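Local atomic coordinates of starch synthase I (PDB entry 4HLN), a protein that belongs to the starch synthase family of plant glycosyltransferases and folds into two Rossmann-like domains, the arrangement known as GT-B. Residues 148-153 / 613-618; 394-399 / 534-539; 456-461 / 517-522; 463-468 / 578-583. All blocks are in the same frame, centred on the assembly; numbering follows the deposited sequence.

The four contacts show how one chain combines packing inside a domain with ties between distant parts. Interactions 3 and 4 share helix 455-466: its earlier turns meet strand 517-520 and the loop after it, and its later part meets helix 576-592, with contact centres about 10 Å apart. Both are buried and largely aliphatic, although an acidic side chain lies beside the leucines of interaction 4. Interaction 1, also buried, joins segments 460 residues apart through a leucine laid on a tyrosine ring. Interaction 2 is partly buried and sets isoleucines against a glutamine whose amide bonds outside the pair. It touches interaction 1 through N394 and A614, and interaction 3 where A534 and T539 meet strand 517-520.

Interaction 1 of 4, residues 148-153 / 613-618; sequences GSLPIA and HAAEQY
L150 meets Y618 and A615 where the first turn of helix 150-156, in the N-terminal Rossmann-like domain, packs against helix 611-627 near the end of the chain. As in related glycogen and starch synthases, the C-terminal helix probably crosses back to the first domain, and this contact is consistent with that crossing. L150 points from its backbone at the other helix, and CG lies anti to the backbone N (chi1 -177°), which carries both methyls outward to their partners. CD1 is shared between A615, 4.2 Å from its CA, and the ring atom Y618 CD2. The other methyl, CD2, lies over one face of the ring in a CH-pi contact. The tyrosine is held at its far end as well: Y618 OH is hydrogen-bonded to V393 N, so that end of the ring is tied to V393 while L150 lies on one face. F129 of strand 126-130 supplies further packing to L150, while W611 touches S149 and A153. The methyl sits almost exactly over the middle of the aromatic face: L150 CD2 is 3.8 Å from the centroid of the Y618 ring, 6° off its normal.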
loop_
_atom_site.group_PDB
_atom_site.type_symbol
_atom_site.label_atom_id
_atom_site.label_comp_id
_atom_site.label_asym_id
_atom_site.label_seq_id
_atom_site.Cartn_x
_atom_site.Cartn_y
_atom_site.Cartn_z
ATOM N N GLY A 148 5.895 -1.636 5.509
ATOM C CA GLY A 148 6.634 -2.826 5.119
ATOM C C GLY A 148 6.855 -3.800 6.260
ATOM O O GLY A 148 7.897 -4.453 6.349
ATOM N N SER A 149 5.869 -3.906 7.139
ATOM C CA SER A 149 6.004 -4.765 8.294
ATOM C C SER A 149 5.304 -6.118 8.079
ATOM O O SER A 149 5.352 -6.996 8.953
ATOM C CB SER A 149 5.471 -4.057 9.550
ATOM O OG SER A 149 5.082 -2.724 9.264
ATOM N N LEU A 150 4.673 -6.299 6.919
ATOM C CA LEU A 150 3.907 -7.528 6.686
ATOM C C LEU A 150 4.730 -8.790 6.938
ATOM O O LEU A 150 4.305 -9.662 7.686
ATOM C CB LEU A 150 3.251 -7.568 5.302
ATOM C CG LEU A 150 2.407 -8.831 5.117
ATOM C CD1 LEU A 150 1.317 -8.902 6.171
ATOM C CD2 LEU A 150 1.806 -8.946 3.712
ATOM N N PRO A 151 5.915 -8.885 6.322
ATOM C CA PRO A 151 6.808 -10.023 6.583
ATOM C C PRO A 151 7.063 -10.263 8.077
ATOM O O PRO A 151 6.902 -11.391 8.559
ATOM C CB PRO A 151 8.102 -9.613 5.879
ATOM C CG PRO A 151 7.625 -8.770 4.718
ATOM C CD PRO A 151 6.411 -8.023 5.230
ATOM N N ILE A 152 7.448 -9.219 8.801
ATOM C CA ILE A 152 7.736 -9.351 10.232
ATOM C C ILE A 152 6.505 -9.850 11.018
ATOM O O ILE A 152 6.640 -10.583 12.007
ATOM C CB ILE A 152 8.310 -8.033 10.835
ATOM C CG1 ILE A 152 9.607 -7.633 10.135
ATOM C CG2 ILE A 152 8.610 -8.188 12.268
ATOM C CD1 ILE A 152 9.368 -6.908 8.787
ATOM N N ALA A 153 5.313 -9.484 10.550
ATOM C CA ALA A 153 4.065 -9.811 11.241
ATOM C C ALA A 153 3.701 -11.261 11.015
ATOM O O ALA A 153 3.312 -11.973 11.943
ATOM C CB ALA A 153 2.929 -8.916 10.755
ATOM N N HIS A 613 -4.343 -8.526 12.336
ATOM C CA HIS A 613 -5.592 -8.603 11.621
ATOM C C HIS A 613 -5.275 -8.595 10.133
ATOM O O HIS A 613 -5.864 -9.342 9.353
ATOM C CB HIS A 613 -6.486 -7.433 11.995
ATOM C CG HIS A 613 -7.833 -7.485 11.350
ATOM N ND1 HIS A 613 -8.091 -6.906 10.126
ATOM C CD2 HIS A 613 -8.993 -8.055 11.754
ATOM C CE1 HIS A 613 -9.357 -7.110 9.805
ATOM N NE2 HIS A 613 -9.926 -7.802 10.777
ATOM N N ALA A 614 -4.320 -7.756 9.751
ATOM C CA ALA A 614 -3.924 -7.658 8.362
ATOM C C ALA A 614 -3.346 -8.980 7.855
ATOM O O ALA A 614 -3.720 -9.456 6.782
ATOM C CB ALA A 614 -2.924 -6.529 8.186
ATOM N N ALA A 615 -2.430 -9.570 8.623
ATOM C CA ALA A 615 -1.787 -10.822 8.222
ATOM C C ALA A 615 -2.806 -11.957 8.126
ATOM O O ALA A 615 -2.699 -12.835 7.273
ATOM C CB ALA A 615 -0.682 -11.184 9.174
ATOM N N GLU A 616 -3.801 -11.923 9.003
ATOM C CA GLU A 616 -4.899 -12.869 8.955
ATOM C C GLU A 616 -5.554 -12.841 7.565
ATOM O O GLU A 616 -5.807 -13.894 6.967
ATOM C CB GLU A 616 -5.905 -12.487 10.026
ATOM C CG GLU A 616 -6.771 -13.592 10.524
ATOM C CD GLU A 616 -7.433 -13.210 11.839
ATOM O OE1 GLU A 616 -7.162 -12.092 12.341
ATOM O OE2 GLU A 616 -8.215 -14.026 12.372
ATOM N N GLN A 617 -5.810 -11.638 7.048
ATOM C CA GLN A 617 -6.416 -11.476 5.727
ATOM C C GLN A 617 -5.548 -12.121 4.639
ATOM O O GLN A 617 -6.016 -12.941 3.845
ATOM C CB GLN A 617 -6.602 -10.001 5.395
ATOM C CG GLN A 617 -7.139 -9.165 6.520
ATOM C CD GLN A 617 -8.529 -9.569 6.896
ATOM O OE1 GLN A 617 -9.458 -9.416 6.107
ATOM N NE2 GLN A 617 -8.689 -10.099 8.107
ATOM N N TYR A 618 -4.278 -11.742 4.592
ATOM C CA TYR A 618 -3.394 -12.325 3.601
ATOM C C TYR A 618 -3.370 -13.843 3.740
ATOM O O TYR A 618 -3.257 -14.564 2.749
ATOM C CB TYR A 618 -1.988 -11.725 3.703
ATOM C CG TYR A 618 -1.924 -10.297 3.207
ATOM C CD1 TYR A 618 -1.709 -10.019 1.860
ATOM C CD2 TYR A 618 -2.095 -9.230 4.077
ATOM C CE1 TYR A 618 -1.665 -8.716 1.392
ATOM C CE2 TYR A 618 -2.052 -7.923 3.619
ATOM C CZ TYR A 618 -1.837 -7.670 2.273
ATOM O OH TYR A 618 -1.787 -6.368 1.807
#

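Interaction 2 of 4, residues 394-399 / 534-539; sequences NGIDIN and AMQYGT
I396 and I398, from the loop that follows strand 389-391, lie against one residue, Q536 in the last turn of helix 529-536. I396 brings the end of its longer branch: CD1 rests 4.0 Å from Q536 CB and nearly as close to Q536 CG, the two side chains crossing at a slant. I398 uses its short branch, with CG2 4.0 Å from Q536 NE2 and the side chains at about a right angle. One glutamine serves both because its chain is bent. CG stands anti to the backbone N, and the turn at chi2 (70°) leaves the aliphatic part beside I396 and swings the amide to I398.

The next shell fixes these pieces. Q536 NE2 donates a hydrogen bond to W401 O, just beyond the loop segment, which helps set where the amide ends. On the loop, D397 OD1 accepts from N399 N at 2.7 Å, an Asx turn that spans I398, and I396 is bonded through its backbone to H609. On the helix, a Schellman motif closes the end: T539 N reaches A534 O at 2.8 Å and G538 N reaches M535 O at 3.1 Å, with G538 at positive phi. Further out, Y537 OH is bonded to D406 OD2, and I396 also touches L532 and Y533 of the same helix 529-536.

No hydrogen bond joins the two segments themselves. They meet through van der Waals contacts; the amide nitrogen of Q536 has its polar partner in W401 O, so it can lie against the methyl of I398.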
loop_
_atom_site.group_PDB
_atom_site.type_symbol
_atom_site.label_atom_id
_atom_site.label_comp_id
_atom_site.label_asym_id
_atom_site.label_seq_id
_atom_site.Cartn_x
_atom_site.Cartn_y
_atom_site.Cartn_z
ATOM N N ASN A 394 -3.475 -2.935 5.293
ATOM C CA ASN A 394 -2.376 -2.475 6.138
ATOM C C ASN A 394 -2.725 -2.497 7.633
ATOM O O ASN A 394 -3.878 -2.719 8.016
ATOM C CB ASN A 394 -1.903 -1.073 5.701
ATOM C CG ASN A 394 -1.385 -1.032 4.238
ATOM O OD1 ASN A 394 -1.902 -0.284 3.402
ATOM N ND2 ASN A 394 -0.353 -1.823 3.946
ATOM N N GLY A 395 -1.718 -2.288 8.477
ATOM C CA GLY A 395 -1.936 -2.182 9.908
ATOM C C GLY A 395 -1.268 -0.940 10.467
ATOM O O GLY A 395 -0.551 -0.228 9.750
ATOM N N ILE A 396 -1.495 -0.674 11.751
ATOM C CA ILE A 396 -0.849 0.448 12.415
ATOM C C ILE A 396 -0.313 -0.036 13.737
ATOM O O ILE A 396 -0.817 -1.016 14.273
ATOM C CB ILE A 396 -1.838 1.619 12.708
ATOM C CG1 ILE A 396 -2.784 1.250 13.853
ATOM C CG2 ILE A 396 -2.608 2.021 11.452
ATOM C CD1 ILE A 396 -3.951 2.207 14.042
ATOM N N ASP A 397 0.697 0.663 14.257
ATOM C CA ASP A 397 1.223 0.419 15.600
ATOM C C ASP A 397 0.295 0.998 16.670
ATOM O O ASP A 397 0.162 2.219 16.790
ATOM C CB ASP A 397 2.611 1.042 15.737
ATOM C CG ASP A 397 3.275 0.702 17.058
ATOM O OD1 ASP A 397 2.561 0.256 17.992
ATOM O OD2 ASP A 397 4.510 0.889 17.160
ATOM N N ILE A 398 -0.336 0.132 17.456
ATOM C CA ILE A 398 -1.327 0.599 18.415
ATOM C C ILE A 398 -0.677 0.982 19.741
ATOM O O ILE A 398 -1.353 1.382 20.691
ATOM C CB ILE A 398 -2.440 -0.431 18.637
ATOM C CG1 ILE A 398 -1.836 -1.746 19.132
ATOM C CG2 ILE A 398 -3.243 -0.636 17.347
ATOM C CD1 ILE A 398 -2.865 -2.805 19.470
ATOM N N ASN A 399 0.643 0.870 19.802
ATOM C CA ASN A 399 1.361 1.401 20.949
ATOM C C ASN A 399 1.531 2.900 20.780
ATOM O O ASN A 399 1.453 3.659 21.742
ATOM C CB ASN A 399 2.713 0.713 21.115
ATOM C CG ASN A 399 2.582 -0.798 21.241
ATOM O OD1 ASN A 399 3.284 -1.552 20.559
ATOM N ND2 ASN A 399 1.668 -1.247 22.105
ATOM N N ALA A 534 -7.613 7.641 12.089
ATOM C CA ALA A 534 -8.881 8.322 12.314
ATOM C C ALA A 534 -9.837 7.386 13.036
ATOM O O ALA A 534 -10.322 7.693 14.121
ATOM C CB ALA A 534 -9.478 8.789 10.997
ATOM N N MET A 535 -10.082 6.232 12.424
ATOM C CA MET A 535 -10.997 5.240 12.969
ATOM C C MET A 535 -10.565 4.809 14.366
ATOM O O MET A 535 -11.376 4.732 15.284
ATOM C CB MET A 535 -11.093 4.045 12.024
ATOM C CG MET A 535 -12.085 4.251 10.858
ATOM S SD MET A 535 -11.982 3.010 9.547
ATOM C CE MET A 535 -12.748 1.590 10.321
ATOM N N GLN A 536 -9.275 4.553 14.523
ATOM C CA GLN A 536 -8.722 4.154 15.808
ATOM C C GLN A 536 -9.026 5.197 16.873
ATOM O O GLN A 536 -9.076 4.885 18.063
ATOM C CB GLN A 536 -7.205 3.957 15.675
ATOM C CG GLN A 536 -6.470 3.640 16.967
ATOM C CD GLN A 536 -6.780 2.240 17.505
ATOM O OE1 GLN A 536 -7.641 1.512 16.974
ATOM N NE2 GLN A 536 -6.071 1.859 18.564
ATOM N N TYR A 537 -9.238 6.435 16.437
ATOM C CA TYR A 537 -9.402 7.555 17.356
ATOM C C TYR A 537 -10.817 8.117 17.414
ATOM O O TYR A 537 -11.041 9.168 18.019
ATOM C CB TYR A 537 -8.436 8.673 16.973
ATOM C CG TYR A 537 -7.082 8.491 17.574
ATOM C CD1 TYR A 537 -6.313 7.398 17.241
ATOM C CD2 TYR A 537 -6.570 9.405 18.486
ATOM C CE1 TYR A 537 -5.069 7.211 17.793
ATOM C CE2 TYR A 537 -5.320 9.225 19.047
ATOM C CZ TYR A 537 -4.580 8.115 18.694
ATOM O OH TYR A 537 -3.332 7.893 19.224
ATOM N N GLY A 538 -11.769 7.441 16.778
ATOM C CA GLY A 538 -13.135 7.935 16.750
ATOM C C GLY A 538 -13.276 9.198 15.921
ATOM O O GLY A 538 -14.206 9.985 16.097
ATOM N N THR A 539 -12.330 9.404 15.016
ATOM C CA THR A 539 -12.431 10.503 14.082
ATOM C C THR A 539 -12.919 9.938 12.766
ATOM O O THR A 539 -12.296 9.047 12.191
ATOM C CB THR A 539 -11.090 11.207 13.911
ATOM O OG1 THR A 539 -10.637 11.647 15.197
ATOM C CG2 THR A 539 -11.217 12.408 12.965
#

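Interaction 3 of 4, residues 456-461 / 517-522; sequences DLIKMA and ILLMPS
I458 and L519 are brought together by their first torsions: CG1 of I458 lies beside its backbone N, anti to the carbonyl carbon (chi1 -75°), with CD1 extended beyond it, whereas CG of L519 is anti to its own backbone N (chi1 176°). The setting is the C-terminal Rossmann-like domain, where helix 455-466 packs on the parallel sheet. This helix belongs to the beta-alpha-beta crossover from strand 442-446 to strand 471-476, yet here it meets strand 517-520, the neighbour of 442-446 on the other side. I458 and L519 reach toward each other tip to tip, with I458 CG1 4.2 Å from L519 CD2. Just past the strand, P521 lies at about a right angle to I458 and presents the outer corner of its ring. All three residues are buried, and the contact is purely aliphatic. M520 has its side chain on the other face of the strand, against helix 529-536, while L519 is bonded through its backbone to G444. At the start of the helix, D456 OD1 forms a salt bridge with R523 NH2. Within the aliphatic contact, P521 CG meets two successive atoms of the longer branch of I458, CD1 at 3.9 Å and CG1 at 4.1 Å.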
loop_
_atom_site.group_PDB
_atom_site.type_symbol
_atom_site.label_atom_id
_atom_site.label_comp_id
_atom_site.label_asym_id
_atom_site.label_seq_id
_atom_site.Cartn_x
_atom_site.Cartn_y
_atom_site.Cartn_z
ATOM N N ASP A 456 -4.687 19.867 -4.353
ATOM C CA ASP A 456 -5.373 20.829 -5.223
ATOM C C ASP A 456 -6.895 20.821 -5.095
ATOM O O ASP A 456 -7.530 21.852 -5.287
ATOM C CB ASP A 456 -4.971 20.637 -6.688
ATOM C CG ASP A 456 -5.261 19.230 -7.198
ATOM O OD1 ASP A 456 -4.842 18.250 -6.534
ATOM O OD2 ASP A 456 -5.911 19.103 -8.263
ATOM N N LEU A 457 -7.481 19.666 -4.792
ATOM C CA LEU A 457 -8.916 19.585 -4.526
ATOM C C LEU A 457 -9.300 20.487 -3.364
ATOM O O LEU A 457 -10.256 21.255 -3.439
ATOM C CB LEU A 457 -9.320 18.160 -4.162
ATOM C CG LEU A 457 -9.767 17.205 -5.268
ATOM C CD1 LEU A 457 -11.030 17.717 -5.948
ATOM C CD2 LEU A 457 -8.646 16.956 -6.278
ATOM N N ILE A 458 -8.558 20.367 -2.273
ATOM C CA ILE A 458 -8.820 21.159 -1.086
ATOM C C ILE A 458 -8.707 22.644 -1.403
ATOM O O ILE A 458 -9.549 23.434 -0.993
ATOM C CB ILE A 458 -7.866 20.763 0.043
ATOM C CG1 ILE A 458 -8.294 19.408 0.633
ATOM C CG2 ILE A 458 -7.801 21.859 1.104
ATOM C CD1 ILE A 458 -7.327 18.839 1.677
ATOM N N LYS A 459 -7.677 23.007 -2.161
ATOM C CA LYS A 459 -7.482 24.380 -2.624
ATOM C C LYS A 459 -8.733 24.942 -3.323
ATOM O O LYS A 459 -9.049 26.126 -3.201
ATOM C CB LYS A 459 -6.272 24.431 -3.564
ATOM C CG LYS A 459 -5.771 25.821 -3.923
ATOM C CD LYS A 459 -4.410 25.723 -4.616
ATOM C CE LYS A 459 -3.725 27.081 -4.735
ATOM N NZ LYS A 459 -2.254 26.949 -5.000
ATOM N N MET A 460 -9.450 24.084 -4.041
ATOM C CA MET A 460 -10.601 24.519 -4.831
ATOM C C MET A 460 -11.896 24.499 -4.029
ATOM O O MET A 460 -12.794 25.306 -4.269
ATOM C CB MET A 460 -10.769 23.655 -6.091
ATOM C CG MET A 460 -9.503 23.452 -6.931
ATOM S SD MET A 460 -8.691 24.958 -7.526
ATOM C CE MET A 460 -7.208 24.287 -8.288
ATOM N N ALA A 461 -11.999 23.576 -3.078
ATOM C CA ALA A 461 -13.236 23.432 -2.316
ATOM C C ALA A 461 -13.316 24.381 -1.125
ATOM O O ALA A 461 -14.404 24.695 -0.649
ATOM C CB ALA A 461 -13.419 22.006 -1.862
ATOM N N ILE A 517 -13.856 15.079 12.036
ATOM C CA ILE A 517 -13.708 14.474 10.721
ATOM C C ILE A 517 -12.283 14.635 10.232
ATOM O O ILE A 517 -11.652 15.664 10.464
ATOM C CB ILE A 517 -14.618 15.167 9.701
ATOM C CG1 ILE A 517 -16.075 15.051 10.139
ATOM C CG2 ILE A 517 -14.393 14.619 8.275
ATOM C CD1 ILE A 517 -16.993 15.882 9.303
ATOM N N LEU A 518 -11.776 13.613 9.555
ATOM C CA LEU A 518 -10.471 13.705 8.932
ATOM C C LEU A 518 -10.661 13.475 7.459
ATOM O O LEU A 518 -11.402 12.583 7.051
ATOM C CB LEU A 518 -9.527 12.670 9.514
ATOM C CG LEU A 518 -8.049 13.022 9.392
ATOM C CD1 LEU A 518 -7.670 14.060 10.433
ATOM C CD2 LEU A 518 -7.204 11.768 9.567
ATOM N N LEU A 519 -10.003 14.294 6.655
ATOM C CA LEU A 519 -10.230 14.291 5.212
ATOM C C LEU A 519 -9.017 13.761 4.434
ATOM O O LEU A 519 -7.914 14.307 4.528
ATOM C CB LEU A 519 -10.580 15.707 4.761
ATOM C CG LEU A 519 -10.763 15.950 3.270
ATOM C CD1 LEU A 519 -11.875 15.057 2.747
ATOM C CD2 LEU A 519 -11.067 17.425 3.027
ATOM N N MET A 520 -9.224 12.690 3.673
ATOM C CA MET A 520 -8.160 12.124 2.855
ATOM C C MET A 520 -8.580 12.068 1.392
ATOM O O MET A 520 -9.144 11.076 0.930
ATOM C CB MET A 520 -7.765 10.725 3.347
ATOM C CG MET A 520 -7.099 10.677 4.722
ATOM S SD MET A 520 -8.236 10.696 6.137
ATOM C CE MET A 520 -9.249 9.265 5.770
ATOM N N PRO A 521 -8.316 13.148 0.652
ATOM C CA PRO A 521 -8.603 13.182 -0.790
ATOM C C PRO A 521 -7.457 12.621 -1.657
ATOM O O PRO A 521 -7.135 13.186 -2.697
ATOM C CB PRO A 521 -8.803 14.676 -1.061
ATOM C CG PRO A 521 -7.928 15.350 -0.048
ATOM C CD PRO A 521 -7.927 14.466 1.185
ATOM N N SER A 522 -6.858 11.516 -1.221
ATOM C CA SER A 522 -5.752 10.891 -1.942
ATOM C C SER A 522 -6.218 10.294 -3.255
ATOM O O SER A 522 -7.315 9.742 -3.332
ATOM C CB SER A 522 -5.123 9.791 -1.094
ATOM O OG SER A 522 -4.401 10.319 0.002
#

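Interaction 4 of 4, residues 463-468 / 578-583; sequences PDLMRE and KMLWAL
L580 faces D464 and L465 with its two methyls split between them, at the point where the later part of helix 455-466, around 463-466, runs close to helix 576-592. CG of L580 lies beside its backbone N, anti to the carbonyl carbon (chi1 -67°), which turns the fork toward the other helix, one methyl to each residue. CD2 goes to L465, 4.1 Å from L465 CB; CD1 crosses D464 at a slant, 4.0 Å from D464 CB, with OD2 of the carboxylate nearby. L465 also reaches L583, about one turn further along the other helix. Those two side chains stand at about a right angle, L465 CD2 meeting L583 CD1 at 4.2 Å. Beside the leucines, R467 NH2 forms a salt bridge to D464 OD1 at 2.9 Å, coming from above the carboxylate plane, and a long, weak ion pair runs from D464 OD1 to R584 NH2. Another salt bridge, E468 OE1 to R584 NE, ties the two elements just beyond the leucines. Helix 576-592 also carries T585 and T589, which line the glycan pocket. Around this pair, A461 of helix 455-466 packs on M579 and L580, and F571 of strand 569-571 backs M579 and A582.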
loop_
_atom_site.group_PDB
_atom_site.type_symbol
_atom_site.label_atom_id
_atom_site.label_comp_id
_atom_site.label_asym_id
_atom_site.label_seq_id
_atom_site.Cartn_x
_atom_site.Cartn_y
_atom_site.Cartn_z
ATOM N N PRO A 463 -13.086 27.665 -0.542
ATOM C CA PRO A 463 -13.982 28.826 -0.573
ATOM C C PRO A 463 -15.449 28.427 -0.417
ATOM O O PRO A 463 -16.172 28.997 0.394
ATOM C CB PRO A 463 -13.723 29.414 -1.958
ATOM C CG PRO A 463 -12.305 28.998 -2.264
ATOM C CD PRO A 463 -12.210 27.610 -1.725
ATOM N N ASP A 464 -15.873 27.435 -1.180
ATOM C CA ASP A 464 -17.240 26.950 -1.106
ATOM C C ASP A 464 -17.518 26.343 0.270
ATOM O O ASP A 464 -18.665 26.259 0.715
ATOM C CB ASP A 464 -17.455 25.905 -2.201
ATOM C CG ASP A 464 -18.870 25.899 -2.731
ATOM O OD1 ASP A 464 -19.798 26.243 -1.967
ATOM O OD2 ASP A 464 -19.051 25.548 -3.916
ATOM N N LEU A 465 -16.451 25.930 0.944
ATOM C CA LEU A 465 -16.558 25.195 2.201
ATOM C C LEU A 465 -16.700 26.118 3.407
ATOM O O LEU A 465 -17.403 25.789 4.366
ATOM C CB LEU A 465 -15.342 24.276 2.367
ATOM C CG LEU A 465 -15.302 23.200 3.465
ATOM C CD1 LEU A 465 -14.709 23.735 4.753
ATOM C CD2 LEU A 465 -16.677 22.580 3.712
ATOM N N MET A 466 -16.032 27.268 3.350
ATOM C CA MET A 466 -16.131 28.279 4.403
ATOM C C MET A 466 -17.473 29.023 4.392
ATOM O O MET A 466 -17.770 29.785 5.304
ATOM C CB MET A 466 -14.978 29.275 4.299
ATOM C CG MET A 466 -13.593 28.629 4.231
ATOM S SD MET A 466 -12.883 28.079 5.807
ATOM C CE MET A 466 -13.863 26.633 6.175
ATOM N N ARG A 467 -18.277 28.803 3.357
ATOM C CA ARG A 467 -19.655 29.286 3.351
ATOM C C ARG A 467 -20.447 28.678 4.515
ATOM O O ARG A 467 -21.523 29.160 4.871
ATOM C CB ARG A 467 -20.340 28.928 2.031
ATOM C CG ARG A 467 -19.938 29.784 0.842
ATOM C CD ARG A 467 -20.613 29.282 -0.431
ATOM N NE ARG A 467 -20.620 30.291 -1.485
ATOM C CZ ARG A 467 -20.261 30.068 -2.748
ATOM N NH1 ARG A 467 -20.305 31.054 -3.637
ATOM N NH2 ARG A 467 -19.859 28.861 -3.126
ATOM N N GLU A 468 -19.915 27.613 5.104
ATOM C CA GLU A 468 -20.621 26.898 6.157
ATOM C C GLU A 468 -19.986 27.190 7.507
ATOM O O GLU A 468 -18.870 27.711 7.578
ATOM C CB GLU A 468 -20.583 25.396 5.887
ATOM C CG GLU A 468 -20.704 25.023 4.414
ATOM C CD GLU A 468 -22.008 24.307 4.092
ATOM O OE1 GLU A 468 -22.310 24.124 2.892
ATOM O OE2 GLU A 468 -22.728 23.921 5.038
ATOM N N LYS A 578 -18.166 16.220 -5.629
ATOM C CA LYS A 578 -18.414 14.995 -4.888
ATOM C C LYS A 578 -17.816 15.080 -3.486
ATOM O O LYS A 578 -18.383 14.556 -2.517
ATOM C CB LYS A 578 -17.877 13.785 -5.641
ATOM C CG LYS A 578 -18.945 12.757 -5.974
ATOM C CD LYS A 578 -19.791 12.365 -4.747
ATOM C CE LYS A 578 -20.783 11.241 -5.093
ATOM N NZ LYS A 578 -21.161 11.236 -6.554
ATOM N N MET A 579 -16.676 15.751 -3.376
ATOM C CA MET A 579 -16.041 15.906 -2.081
ATOM C C MET A 579 -16.926 16.742 -1.159
ATOM O O MET A 579 -17.268 16.319 -0.051
ATOM C CB MET A 579 -14.644 16.523 -2.217
ATOM C CG MET A 579 -13.873 16.586 -0.897
ATOM S SD MET A 579 -12.121 17.017 -1.042
ATOM C CE MET A 579 -12.179 18.771 -1.380
ATOM N N LEU A 580 -17.305 17.927 -1.629
ATOM C CA LEU A 580 -18.132 18.819 -0.832
ATOM C C LEU A 580 -19.438 18.149 -0.483
ATOM O O LEU A 580 -19.947 18.301 0.635
ATOM C CB LEU A 580 -18.388 20.123 -1.568
ATOM C CG LEU A 580 -17.104 20.928 -1.714
ATOM C CD1 LEU A 580 -17.262 21.997 -2.784
ATOM C CD2 LEU A 580 -16.678 21.528 -0.371
ATOM N N TRP A 581 -19.979 17.398 -1.433
ATOM C CA TRP A 581 -21.218 16.699 -1.159
ATOM C C TRP A 581 -21.038 15.796 0.065
ATOM O O TRP A 581 -21.801 15.877 1.035
ATOM C CB TRP A 581 -21.699 15.913 -2.378
ATOM C CG TRP A 581 -22.926 15.129 -2.078
ATOM C CD1 TRP A 581 -24.212 15.581 -2.093
ATOM C CD2 TRP A 581 -22.989 13.752 -1.686
ATOM N NE1 TRP A 581 -25.076 14.567 -1.746
ATOM C CE2 TRP A 581 -24.350 13.434 -1.493
ATOM C CE3 TRP A 581 -22.026 12.754 -1.487
ATOM C CZ2 TRP A 581 -24.771 12.162 -1.110
ATOM C CZ3 TRP A 581 -22.448 11.492 -1.108
ATOM C CH2 TRP A 581 -23.808 11.208 -0.923
ATOM N N ALA A 582 -20.005 14.963 0.032
ATOM C CA ALA A 582 -19.714 14.060 1.147
ATOM C C ALA A 582 -19.429 14.795 2.463
ATOM O O ALA A 582 -19.911 14.398 3.521
ATOM C CB ALA A 582 -18.572 13.160 0.803
ATOM N N LEU A 583 -18.632 15.853 2.398
ATOM C CA LEU A 583 -18.393 16.675 3.575
ATOM C C LEU A 583 -19.698 17.157 4.163
ATOM O O LEU A 583 -19.929 17.033 5.366
ATOM C CB LEU A 583 -17.535 17.877 3.223
ATOM C CG LEU A 583 -16.063 17.521 3.106
ATOM C CD1 LEU A 583 -15.235 18.764 2.906
ATOM C CD2 LEU A 583 -15.645 16.819 4.365
#